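Local atomic coordinates of Cry23AA1 (Bacillus thuringiensis, PDB entry 4RHZ), a protein that is one component of a binary crystal protein complex with Cry37Aa1, binds zinc and, as an aerolysin-family protein, probably acts by forming pores in target membranes. Residues E36-P40 with I95-F101; T80-T86 with T122-T128; A222-R226 with L254-L260. All coordinates share one frame; numbering follows the deposited sequence.

Interaction 1 (E36-P40 with I95-F101); sequences ESVTP and ISTKQSF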
ATOM      1  N   GLU A  36      16.525  19.769 -11.219  1.00 43.37           N
ATOM      2  CA  GLU A  36      15.559  19.394 -10.172  1.00 44.49           C
ATOM      3  C   GLU A  36      15.096  17.961 -10.434  1.00 45.08           C
ATOM      4  O   GLU A  36      14.868  17.547 -11.590  1.00 44.28           O
ATOM      5  CB  GLU A  36      14.337  20.299 -10.202  1.00 43.80           C
ATOM      6  CG  GLU A  36      14.615  21.728  -9.798  1.00 47.11           C
ATOM      7  CD  GLU A  36      14.713  22.660 -10.978  1.00 49.14           C
ATOM      8  OE1 GLU A  36      15.370  22.315 -11.991  1.00 50.83           O
ATOM      9  OE2 GLU A  36      14.085  23.734 -10.894  1.00 52.36           O
ATOM     10  N   SER A  37      14.954  17.205  -9.364  1.00 45.53           N
ATOM     11  CA  SER A  37      14.677  15.806  -9.502  1.00 46.60           C
ATOM     12  C   SER A  37      14.121  15.262  -8.218  1.00 45.80           C
ATOM     13  O   SER A  37      14.820  15.267  -7.197  1.00 45.26           O
ATOM     14  CB  SER A  37      15.972  15.086  -9.846  1.00 47.37           C
ATOM     15  OG  SER A  37      15.755  13.681  -9.895  1.00 52.36           O
ATOM     16  N   VAL A  38      12.865  14.820  -8.254  1.00 44.33           N
ATOM     17  CA  VAL A  38      12.325  14.062  -7.136  1.00 44.11           C
ATOM     18  C   VAL A  38      12.260  12.568  -7.553  1.00 44.85           C
ATOM     19  O   VAL A  38      11.628  12.212  -8.552  1.00 44.65           O
ATOM     20  CB  VAL A  38      10.931  14.584  -6.749  1.00 45.04           C
ATOM     21  CG1 VAL A  38      10.251  13.624  -5.749  1.00 41.26           C
ATOM     22  CG2 VAL A  38      11.010  16.053  -6.213  1.00 42.66           C
ATOM     23  N   THR A  39      12.966  11.721  -6.825  1.00 44.50           N
ATOM     24  CA  THR A  39      12.991  10.320  -7.135  1.00 44.88           C
ATOM     25  C   THR A  39      12.648   9.442  -5.917  1.00 44.75           C
ATOM     26  O   THR A  39      13.128   9.671  -4.811  1.00 44.23           O
ATOM     27  CB  THR A  39      14.331   9.866  -7.792  1.00 45.56           C
ATOM     28  OG1 THR A  39      15.383  10.122  -6.891  1.00 46.33           O
ATOM     29  CG2 THR A  39      14.611  10.577  -9.159  1.00 44.81           C
ATOM     30  N   PRO A  40      11.784   8.432  -6.137  1.00 45.31           N
ATOM     31  CA  PRO A  40      11.325   7.459  -5.143  1.00 44.94           C
ATOM     32  C   PRO A  40      12.501   6.625  -4.741  1.00 44.18           C
ATOM     33  O   PRO A  40      13.259   6.285  -5.586  1.00 43.98           O
ATOM     34  CB  PRO A  40      10.311   6.603  -5.933  1.00 45.14           C
ATOM     35  CG  PRO A  40      10.809   6.692  -7.375  1.00 45.84           C
ATOM     36  CD  PRO A  40      11.244   8.144  -7.482  1.00 45.87           C
ATOM     37  N   ILE A  95      11.462  26.910  -6.207  1.00 44.20           N
ATOM     38  CA  ILE A  95      11.950  25.614  -6.709  1.00 42.92           C
ATOM     39  C   ILE A  95      10.842  24.566  -6.469  1.00 43.62           C
ATOM     40  O   ILE A  95      10.489  24.304  -5.315  1.00 41.77           O
ATOM     41  CB  ILE A  95      13.244  25.166  -6.048  1.00 42.40           C
ATOM     42  CG1 ILE A  95      14.245  26.336  -5.958  1.00 39.63           C
ATOM     43  CG2 ILE A  95      13.833  23.921  -6.781  1.00 40.58           C
ATOM     44  CD1 ILE A  95      15.280  26.086  -4.843  1.00 38.86           C
ATOM     45  N   SER A  96      10.291  23.999  -7.550  1.00 44.26           N
ATOM     46  CA  SER A  96       9.279  22.945  -7.417  1.00 46.01           C
ATOM     47  C   SER A  96       9.290  21.923  -8.569  1.00 47.06           C
ATOM     48  O   SER A  96       9.858  22.224  -9.631  1.00 46.61           O
ATOM     49  CB  SER A  96       7.878  23.560  -7.188  1.00 44.96           C
ATOM     50  OG  SER A  96       7.493  24.253  -8.327  1.00 45.36           O
ATOM     51  N   THR A  97       8.688  20.733  -8.349  1.00 46.87           N
ATOM     52  CA  THR A  97       8.583  19.670  -9.373  1.00 47.28           C
ATOM     53  C   THR A  97       7.230  18.943  -9.260  1.00 46.86           C
ATOM     54  O   THR A  97       6.838  18.563  -8.156  1.00 44.23           O
ATOM     55  CB  THR A  97       9.628  18.578  -9.143  1.00 48.64           C
ATOM     56  OG1 THR A  97      10.933  19.123  -9.185  1.00 49.10           O
ATOM     57  CG2 THR A  97       9.553  17.473 -10.209  1.00 52.53           C
ATOM     58  N   LYS A  98       6.526  18.772 -10.391  1.00 47.23           N
ATOM     59  CA  LYS A  98       5.379  17.869 -10.484  1.00 48.73           C
ATOM     60  C   LYS A  98       6.040  16.545 -10.824  1.00 48.80           C
ATOM     61  O   LYS A  98       6.668  16.390 -11.867  1.00 47.52           O
ATOM     62  CB  LYS A  98       4.434  18.275 -11.620  1.00 50.36           C
ATOM     63  CG  LYS A  98       2.898  18.368 -11.291  1.00 56.46           C
ATOM     64  CD  LYS A  98       2.165  16.985 -11.225  1.00 61.77           C
ATOM     65  CE  LYS A  98       0.639  17.110 -10.949  1.00 67.23           C
ATOM     66  NZ  LYS A  98       0.296  16.911  -9.471  1.00 69.12           N
ATOM     67  N   GLN A  99       5.995  15.600  -9.902  1.00 49.12           N
ATOM     68  CA  GLN A  99       6.466  14.283 -10.277  1.00 50.76           C
ATOM     69  C   GLN A  99       5.373  13.196 -10.317  1.00 49.74           C
ATOM     70  O   GLN A  99       4.502  13.116  -9.452  1.00 48.87           O
ATOM     71  CB  GLN A  99       7.664  13.850  -9.479  1.00 50.09           C
ATOM     72  CG  GLN A  99       8.868  13.769 -10.374  1.00 56.58           C
ATOM     73  CD  GLN A  99       9.071  12.396 -10.901  1.00 61.32           C
ATOM     74  OE1 GLN A  99       8.915  11.437 -10.164  1.00 68.10           O
ATOM     75  NE2 GLN A  99       9.417  12.273 -12.162  1.00 61.21           N
ATOM     76  N   SER A 100       5.458  12.391 -11.356  1.00 49.84           N
ATOM     77  CA  SER A 100       4.598  11.243 -11.501  1.00 50.26           C
ATOM     78  C   SER A 100       5.362   9.988 -11.133  1.00 48.78           C
ATOM     79  O   SER A 100       6.498   9.813 -11.528  1.00 48.94           O
ATOM     80  CB  SER A 100       4.091  11.184 -12.944  1.00 50.90           C
ATOM     81  OG  SER A 100       4.158   9.849 -13.373  1.00 56.05           O
ATOM     82  N   PHE A 101       4.738   9.118 -10.356  1.00 47.97           N
ATOM     83  CA  PHE A 101       5.362   7.866  -9.978  1.00 46.90           C
ATOM     84  C   PHE A 101       4.526   6.602 -10.428  1.00 46.91           C
ATOM     85  O   PHE A 101       3.279   6.548 -10.322  1.00 46.05           O
ATOM     86  CB  PHE A 101       5.521   7.778  -8.464  1.00 46.44           C
ATOM     87  CG  PHE A 101       6.110   8.981  -7.791  1.00 47.89           C
ATOM     88  CD1 PHE A 101       5.303  10.069  -7.454  1.00 44.30           C
ATOM     89  CD2 PHE A 101       7.451   8.974  -7.378  1.00 45.82           C
ATOM     90  CE1 PHE A 101       5.802  11.132  -6.790  1.00 42.09           C
ATOM     91  CE2 PHE A 101       7.968  10.039  -6.708  1.00 46.47           C
ATOM     92  CZ  PHE A 101       7.153  11.133  -6.408  1.00 45.47           C
TER
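Val38 packs between Thr97 and Phe101 where two beta sheets of the aerolysin-family fold lie face to face, strand 32-40 belonging to the long sheet and strand 96-105 to the smaller one. The axes of the short segments approach to 7.3 Å and cross at -41°, so contact is made by the inward-pointing side chains Glu36, Val38 and Pro40 against Thr97, Gln99 and Phe101. Packing is dense at Val38 and Phe101, both buried. With CG1 of Val38 anti to the backbone N (chi1 169°), its two methyls part: CG1 reaches Phe101 CZ at 4.0 Å, and CG2 turns back to Thr97 CB at 4.1 Å. Pro40 brings CD to Phe101 CE2 at 3.9 Å, meeting the ring at its edge and in its plane. Val163 and Tyr118 add to this apolar cluster from both sheets. Toward Glu36 the interface is more polar, and Glu36 and Thr97 are partly exposed, although Ile95 beside them is buried. Thr97 OG1 is hydrogen-bonded to Tyr120 OH. What Glu36 offers is the aliphatic part of its chain: CB sits 3.7 Å from Thr97 OG1, and CG rests 3.8 Å from Ile95 CG2.

Interaction 2 (T80-T86 with T122-T128); sequences TETSAVT and TTNTTTT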
ATOM      1  N   THR A  80      -7.368   8.425   0.110  1.00 48.30           N
ATOM      2  CA  THR A  80      -6.405   9.499   0.428  1.00 47.45           C
ATOM      3  C   THR A  80      -5.015   9.435  -0.296  1.00 46.31           C
ATOM      4  O   THR A  80      -4.444   8.358  -0.475  1.00 46.46           O
ATOM      5  CB  THR A  80      -6.227   9.531   1.974  1.00 47.61           C
ATOM      6  OG1 THR A  80      -7.476   9.809   2.593  1.00 49.46           O
ATOM      7  CG2 THR A  80      -5.310  10.636   2.446  1.00 48.58           C
ATOM      8  N   GLU A  81      -4.485  10.595  -0.701  1.00 44.27           N
ATOM      9  CA  GLU A  81      -3.063  10.775  -1.104  1.00 41.67           C
ATOM     10  C   GLU A  81      -2.455  11.989  -0.399  1.00 40.52           C
ATOM     11  O   GLU A  81      -3.099  13.060  -0.219  1.00 39.84           O
ATOM     12  CB  GLU A  81      -2.914  10.969  -2.598  1.00 41.66           C
ATOM     13  CG  GLU A  81      -3.607   9.910  -3.364  1.00 46.87           C
ATOM     14  CD  GLU A  81      -3.603  10.096  -4.869  1.00 53.72           C
ATOM     15  OE1 GLU A  81      -3.304  11.195  -5.410  1.00 57.57           O
ATOM     16  OE2 GLU A  81      -3.932   9.094  -5.540  1.00 56.76           O
ATOM     17  N   THR A  82      -1.196  11.820  -0.017  1.00 37.57           N
ATOM     18  CA  THR A  82      -0.488  12.751   0.787  1.00 34.45           C
ATOM     19  C   THR A  82       0.964  12.792   0.294  1.00 35.00           C
ATOM     20  O   THR A  82       1.600  11.736  -0.003  1.00 33.34           O
ATOM     21  CB  THR A  82      -0.584  12.367   2.195  1.00 34.13           C
ATOM     22  OG1 THR A  82      -1.941  12.462   2.546  1.00 34.46           O
ATOM     23  CG2 THR A  82       0.221  13.326   3.161  1.00 33.14           C
ATOM     24  N   SER A  83       1.445  14.030   0.136  1.00 32.24           N
ATOM     25  CA  SER A  83       2.848  14.287  -0.071  1.00 30.88           C
ATOM     26  C   SER A  83       3.357  15.541   0.701  1.00 29.87           C
ATOM     27  O   SER A  83       2.548  16.350   1.200  1.00 27.41           O
ATOM     28  CB  SER A  83       3.148  14.348  -1.543  1.00 30.74           C
ATOM     29  OG  SER A  83       2.599  15.520  -2.079  1.00 34.51           O
ATOM     30  N   ALA A  84       4.683  15.583   0.917  1.00 28.81           N
ATOM     31  CA  ALA A  84       5.381  16.741   1.554  1.00 30.16           C
ATOM     32  C   ALA A  84       6.899  16.625   1.288  1.00 31.33           C
ATOM     33  O   ALA A  84       7.397  15.544   0.927  1.00 32.32           O
ATOM     34  CB  ALA A  84       5.120  16.797   3.030  1.00 29.26           C
ATOM     35  N   VAL A  85       7.606  17.749   1.396  1.00 31.39           N
ATOM     36  CA  VAL A  85       9.044  17.794   1.451  1.00 29.84           C
ATOM     37  C   VAL A  85       9.291  17.824   2.954  1.00 30.69           C
ATOM     38  O   VAL A  85       8.613  18.522   3.682  1.00 30.53           O
ATOM     39  CB  VAL A  85       9.543  19.113   0.811  1.00 31.00           C
ATOM     40  CG1 VAL A  85      11.067  19.430   1.159  1.00 27.04           C
ATOM     41  CG2 VAL A  85       9.264  19.142  -0.700  1.00 28.04           C
ATOM     42  N   THR A  86      10.220  17.027   3.440  1.00 32.13           N
ATOM     43  CA  THR A  86      10.566  17.060   4.883  1.00 33.80           C
ATOM     44  C   THR A  86      11.960  17.684   5.066  1.00 33.21           C
ATOM     45  O   THR A  86      12.303  18.198   6.154  1.00 35.09           O
ATOM     46  CB  THR A  86      10.575  15.623   5.477  1.00 34.19           C
ATOM     47  OG1 THR A  86      11.308  14.787   4.570  1.00 38.48           O
ATOM     48  CG2 THR A  86       9.147  15.068   5.524  1.00 36.76           C
ATOM     49  N   THR A 122       9.036  24.581   1.311  1.00 33.50           N
ATOM     50  CA  THR A 122       8.138  24.449   2.462  1.00 33.68           C
ATOM     51  C   THR A 122       8.072  23.019   2.984  1.00 33.11           C
ATOM     52  O   THR A 122       8.347  22.084   2.232  1.00 32.48           O
ATOM     53  CB  THR A 122       6.691  25.011   2.158  1.00 34.42           C
ATOM     54  OG1 THR A 122       5.895  24.851   3.331  1.00 35.98           O
ATOM     55  CG2 THR A 122       5.956  24.234   1.010  1.00 33.53           C
ATOM     56  N   THR A 123       7.752  22.837   4.265  1.00 33.00           N
ATOM     57  CA  THR A 123       7.471  21.502   4.795  1.00 31.95           C
ATOM     58  C   THR A 123       5.945  21.223   4.906  1.00 31.49           C
ATOM     59  O   THR A 123       5.502  20.196   5.524  1.00 30.25           O
ATOM     60  CB  THR A 123       7.993  21.324   6.204  1.00 31.92           C
ATOM     61  OG1 THR A 123       7.395  22.356   7.000  1.00 31.45           O
ATOM     62  CG2 THR A 123       9.483  21.435   6.277  1.00 34.87           C
ATOM     63  N   ASN A 124       5.143  22.176   4.466  1.00 31.23           N
ATOM     64  CA  ASN A 124       3.677  22.015   4.464  1.00 31.47           C
ATOM     65  C   ASN A 124       3.259  20.707   3.854  1.00 32.65           C
ATOM     66  O   ASN A 124       3.796  20.295   2.769  1.00 31.61           O
ATOM     67  CB  ASN A 124       3.102  23.084   3.597  1.00 30.24           C
ATOM     68  CG  ASN A 124       3.048  24.412   4.322  1.00 35.58           C
ATOM     69  OD1 ASN A 124       3.434  24.530   5.528  1.00 35.70           O
ATOM     70  ND2 ASN A 124       2.585  25.436   3.607  1.00 33.52           N
ATOM     71  N   THR A 125       2.348  20.025   4.512  1.00 31.38           N
ATOM     72  CA  THR A 125       1.931  18.782   3.899  1.00 34.25           C
ATOM     73  C   THR A 125       0.586  18.966   3.166  1.00 33.20           C
ATOM     74  O   THR A 125      -0.291  19.713   3.661  1.00 30.19           O
ATOM     75  CB  THR A 125       1.936  17.591   4.922  1.00 34.83           C
ATOM     76  OG1 THR A 125       0.844  17.738   5.788  1.00 44.11           O
ATOM     77  CG2 THR A 125       3.098  17.690   5.847  1.00 32.64           C
ATOM     78  N   THR A 126       0.445  18.300   1.994  1.00 34.10           N
ATOM     79  CA  THR A 126      -0.812  18.324   1.231  1.00 36.67           C
ATOM     80  C   THR A 126      -1.440  16.929   1.069  1.00 37.12           C
ATOM     81  O   THR A 126      -0.778  15.968   0.645  1.00 35.98           O
ATOM     82  CB  THR A 126      -0.733  19.002  -0.178  1.00 37.00           C
ATOM     83  OG1 THR A 126       0.221  18.292  -0.951  1.00 42.41           O
ATOM     84  CG2 THR A 126      -0.315  20.484  -0.121  1.00 37.12           C
ATOM     85  N   THR A 127      -2.723  16.856   1.407  1.00 36.61           N
ATOM     86  CA  THR A 127      -3.532  15.637   1.317  1.00 36.01           C
ATOM     87  C   THR A 127      -4.807  15.919   0.528  1.00 37.28           C
ATOM     88  O   THR A 127      -5.471  16.945   0.773  1.00 35.80           O
ATOM     89  CB  THR A 127      -3.967  15.187   2.698  1.00 35.79           C
ATOM     90  OG1 THR A 127      -2.817  14.942   3.511  1.00 33.41           O
ATOM     91  CG2 THR A 127      -4.837  13.904   2.630  1.00 37.58           C
ATOM     92  N   THR A 128      -5.123  15.031  -0.431  1.00 39.35           N
ATOM     93  CA  THR A 128      -6.461  14.929  -1.077  1.00 41.36           C
ATOM     94  C   THR A 128      -7.194  13.655  -0.647  1.00 41.54           C
ATOM     95  O   THR A 128      -6.649  12.549  -0.715  1.00 40.60           O
ATOM     96  CB  THR A 128      -6.393  14.900  -2.609  1.00 42.02           C
ATOM     97  OG1 THR A 128      -5.602  15.968  -3.062  1.00 46.13           O
ATOM     98  CG2 THR A 128      -7.776  15.155  -3.209  1.00 44.97           C
TER
HETATM   99  O   HOH W   1       6.145  20.301   1.235  1.00 26.40           O
HETATM  100  O   HOH W   2       7.065  18.059   5.824  1.00 36.93           O
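Two waters join Val85 to residues 122-124, taking over where direct N-H...O pairing of the backbones stops. One water accepts from Val85 N (2.9 Å) and donates to the carbonyl oxygens of both Thr122 and Asn124; the other donates to Val85 O and Thr123 O. An ST turn, Thr122 OG1 accepting from Asn124 N, shapes the chain here. Ala84 bridges the change, its CB lying 3.6 Å from Thr125 CG2. Beyond it the strands pair regularly and antiparallel. Ser83 with Thr126 and Glu81 with Thr128 each form two backbone hydrogen bonds, the shortest being Thr128 N to Glu81 O at 2.8 Å. The non-hydrogen-bonded pair between them, Thr82 and Thr127, supplies a side-chain bond instead: OG1 meets OG1 at 2.8 Å. Both hydroxyls lie anti to their carbonyl carbons (chi1 -64° and -59°), which turns them toward each other on one face. Glu81, Ser83, Thr126 and Thr128 occupy the other face, where the side chain of Glu81 comes within about 5 Å of the zinc ion. Such long threonine- and serine-rich antiparallel strands are characteristic of aerolysin-family toxins, and this pair leads directly to the zinc ligands His79, Glu130 and His132.

Interaction 3 (A222-R226 with L254-L260); sequences AQGLR and LAPNVTL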
ATOM      1  N   ALA A 222      -3.570   5.216  -0.102  1.00 34.40           N
ATOM      2  CA  ALA A 222      -4.278   3.972   0.115  1.00 36.08           C
ATOM      3  C   ALA A 222      -5.437   4.094  -0.842  1.00 36.86           C
ATOM      4  O   ALA A 222      -6.174   5.073  -0.773  1.00 38.60           O
ATOM      5  CB  ALA A 222      -4.810   3.884   1.576  1.00 34.05           C
ATOM      6  N   GLN A 223      -5.597   3.145  -1.753  1.00 35.40           N
ATOM      7  CA  GLN A 223      -6.811   3.159  -2.609  1.00 34.62           C
ATOM      8  C   GLN A 223      -7.226   1.767  -3.004  1.00 32.56           C
ATOM      9  O   GLN A 223      -6.420   0.815  -2.977  1.00 31.28           O
ATOM     10  CB  GLN A 223      -6.584   3.958  -3.920  1.00 33.20           C
ATOM     11  CG  GLN A 223      -5.440   3.425  -4.642  1.00 30.86           C
ATOM     12  CD  GLN A 223      -5.290   4.017  -6.025  1.00 38.99           C
ATOM     13  OE1 GLN A 223      -4.414   4.892  -6.238  1.00 39.08           O
ATOM     14  NE2 GLN A 223      -6.119   3.532  -7.007  1.00 31.37           N
ATOM     15  N   GLY A 224      -8.461   1.695  -3.490  1.00 32.36           N
ATOM     16  CA  GLY A 224      -8.915   0.499  -4.182  1.00 31.31           C
ATOM     17  C   GLY A 224      -8.117   0.390  -5.443  1.00 32.30           C
ATOM     18  O   GLY A 224      -7.960   1.390  -6.187  1.00 32.40           O
ATOM     19  N   LEU A 225      -7.623  -0.799  -5.720  1.00 31.81           N
ATOM     20  CA  LEU A 225      -6.943  -0.973  -6.970  1.00 33.94           C
ATOM     21  C   LEU A 225      -7.782  -1.610  -8.051  1.00 35.23           C
ATOM     22  O   LEU A 225      -7.575  -1.312  -9.228  1.00 35.51           O
ATOM     23  CB  LEU A 225      -5.721  -1.830  -6.797  1.00 33.41           C
ATOM     24  CG  LEU A 225      -4.713  -1.431  -5.732  1.00 33.56           C
ATOM     25  CD1 LEU A 225      -3.793  -2.647  -5.555  1.00 31.56           C
ATOM     26  CD2 LEU A 225      -3.891  -0.165  -6.212  1.00 28.85           C
ATOM     27  N   ARG A 226      -8.667  -2.537  -7.654  1.00 35.49           N
ATOM     28  CA  ARG A 226      -9.546  -3.263  -8.572  1.00 35.70           C
ATOM     29  C   ARG A 226     -10.623  -4.004  -7.820  1.00 35.90           C
ATOM     30  O   ARG A 226     -10.481  -4.259  -6.589  1.00 36.35           O
ATOM     31  CB  ARG A 226      -8.812  -4.202  -9.477  1.00 34.71           C
ATOM     32  CG  ARG A 226      -7.757  -4.961  -8.796  1.00 39.37           C
ATOM     33  CD  ARG A 226      -7.771  -6.293  -9.321  1.00 45.42           C
ATOM     34  NE  ARG A 226      -6.598  -6.621 -10.062  1.00 50.71           N
ATOM     35  CZ  ARG A 226      -6.598  -7.365 -11.180  1.00 56.37           C
ATOM     36  NH1 ARG A 226      -7.740  -7.829 -11.719  1.00 55.58           N
ATOM     37  NH2 ARG A 226      -5.436  -7.632 -11.773  1.00 54.21           N
ATOM     38  N   LEU A 254     -10.838  -1.897 -13.038  1.00 43.92           N
ATOM     39  CA  LEU A 254      -9.515  -1.400 -12.544  1.00 44.21           C
ATOM     40  C   LEU A 254      -9.722   0.020 -12.117  1.00 44.32           C
ATOM     41  O   LEU A 254     -10.518   0.711 -12.728  1.00 45.14           O
ATOM     42  CB  LEU A 254      -8.507  -1.338 -13.668  1.00 44.21           C
ATOM     43  CG  LEU A 254      -8.090  -2.607 -14.370  1.00 43.48           C
ATOM     44  CD1 LEU A 254      -7.037  -2.258 -15.422  1.00 40.98           C
ATOM     45  CD2 LEU A 254      -7.570  -3.649 -13.346  1.00 41.88           C
ATOM     46  N   ALA A 255      -9.026   0.490 -11.087  1.00 44.80           N
ATOM     47  CA  ALA A 255      -9.005   1.967 -10.814  1.00 43.63           C
ATOM     48  C   ALA A 255      -8.445   2.795 -12.019  1.00 43.08           C
ATOM     49  O   ALA A 255      -7.638   2.284 -12.806  1.00 42.62           O
ATOM     50  CB  ALA A 255      -8.259   2.260  -9.525  1.00 41.87           C
ATOM     51  N   PRO A 256      -8.877   4.058 -12.177  1.00 44.53           N
ATOM     52  CA  PRO A 256      -8.365   4.884 -13.356  1.00 46.55           C
ATOM     53  C   PRO A 256      -6.830   4.965 -13.470  1.00 48.32           C
ATOM     54  O   PRO A 256      -6.226   4.839 -14.600  1.00 49.35           O
ATOM     55  CB  PRO A 256      -8.955   6.277 -13.138  1.00 45.79           C
ATOM     56  CG  PRO A 256     -10.021   6.129 -12.013  1.00 46.70           C
ATOM     57  CD  PRO A 256      -9.802   4.798 -11.286  1.00 44.40           C
ATOM     58  N   ASN A 257      -6.191   5.082 -12.304  1.00 48.88           N
ATOM     59  CA  ASN A 257      -4.726   5.212 -12.225  1.00 49.78           C
ATOM     60  C   ASN A 257      -4.059   3.882 -12.144  1.00 50.17           C
ATOM     61  O   ASN A 257      -2.867   3.832 -11.846  1.00 51.39           O
ATOM     62  CB  ASN A 257      -4.299   6.063 -11.023  1.00 49.06           C
ATOM     63  CG  ASN A 257      -4.608   5.381  -9.660  1.00 52.80           C
ATOM     64  OD1 ASN A 257      -5.583   4.595  -9.534  1.00 51.02           O
ATOM     65  ND2 ASN A 257      -3.791   5.702  -8.626  1.00 48.96           N
ATOM     66  N   VAL A 258      -4.793   2.800 -12.423  1.00 50.61           N
ATOM     67  CA  VAL A 258      -4.220   1.444 -12.313  1.00 50.67           C
ATOM     68  C   VAL A 258      -4.234   0.789 -13.677  1.00 54.18           C
ATOM     69  O   VAL A 258      -5.185   0.991 -14.459  1.00 54.39           O
ATOM     70  CB  VAL A 258      -4.999   0.544 -11.269  1.00 51.07           C
ATOM     71  CG1 VAL A 258      -4.692  -0.927 -11.450  1.00 46.04           C
ATOM     72  CG2 VAL A 258      -4.711   0.977  -9.823  1.00 44.56           C
ATOM     73  N   THR A 259      -3.197  -0.018 -13.926  1.00 56.72           N
ATOM     74  CA  THR A 259      -2.906  -0.658 -15.200  1.00 61.20           C
ATOM     75  C   THR A 259      -2.217  -2.023 -14.930  1.00 63.62           C
ATOM     76  O   THR A 259      -1.712  -2.260 -13.808  1.00 65.10           O
ATOM     77  CB  THR A 259      -2.007   0.316 -16.103  1.00 61.52           C
ATOM     78  OG1 THR A 259      -2.751   1.509 -16.423  1.00 60.70           O
ATOM     79  CG2 THR A 259      -1.568  -0.335 -17.427  1.00 63.29           C
ATOM     80  N   LEU A 260      -2.233  -2.944 -15.905  1.00 66.45           N
ATOM     81  CA  LEU A 260      -1.342  -4.155 -15.849  1.00 68.02           C
ATOM     82  C   LEU A 260      -0.612  -4.518 -17.173  1.00 69.08           C
ATOM     83  O   LEU A 260      -0.496  -5.682 -17.606  1.00 69.88           O
ATOM     84  CB  LEU A 260      -2.018  -5.382 -15.213  1.00 68.00           C
ATOM     85  CG  LEU A 260      -3.520  -5.661 -15.143  1.00 68.55           C
ATOM     86  CD1 LEU A 260      -4.005  -5.357 -13.738  1.00 67.99           C
ATOM     87  CD2 LEU A 260      -4.322  -4.913 -16.239  1.00 70.06           C
TER
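Gln223 and Asn257 pair amide to amide through two hydrogen bonds that close a ring. Asn257 ND2 donates to Gln223 OE1 at 2.6 Å and Gln223 NE2 returns a bond to Asn257 OD1 at 2.8 Å, each reaching a lone pair in the carbonyl plane; the two amides are only 5° from coplanar. Each NH2 has a further acceptor: Gln223 NE2 also donates to its neighbour Gly224 O at 2.9 Å, and Asn257 ND2 to Thr113 O. A type I turn from Ala255 to Val258 carries Asn257 to this position. At the start of that turn Ala255 N donates to Leu225 O (3.0 Å, 176° at the hydrogen), arriving from above the carbonyl plane. Leu225 and Arg226 together oppose Gln155 as a classic beta bulge, and Arg226 forms a non-hydrogen-bonded antiparallel pair with Leu254. Packing surrounds these bonds. Leu225 CD2 meets Val258 CG2 at 3.9 Å, the two side chains crossing at about a right angle beside Leu112. Farther out, Leu254 CD2 lies 4.1 Å from Arg226 CB and over one face of the guanidinium. The amide pair thus fixes the rotation of both side chains without a net charge. Gln223 also packs against the zinc ligand His79, its side chain about 5 Å from the metal, consistent with a fixed second-shell position beside the site.

Overall arrangement
From the N terminus, strand 32-40 opens interaction 1 and strand 67-90 then opens interaction 2, before strand 96-105 closes the first and the start of strand 126-142 closes the second. The two contacts therefore cross along the chain, their centres 13 Å apart. Interaction 3 follows in series, closing the loop from 222-226 to the C-terminal 254-260. Interaction 2 lies within the long sheet and touches interaction 3 through a probable hydrogen bond from Ala222 N to Thr80 O at 3.3 Å, strands 67-90 and 211-235 being neighbours. Interaction 1 joins that sheet to the smaller one through strand 96-105; interaction 3 pairs within the long sheet at Leu254, then reaches the smaller through strand 258-259.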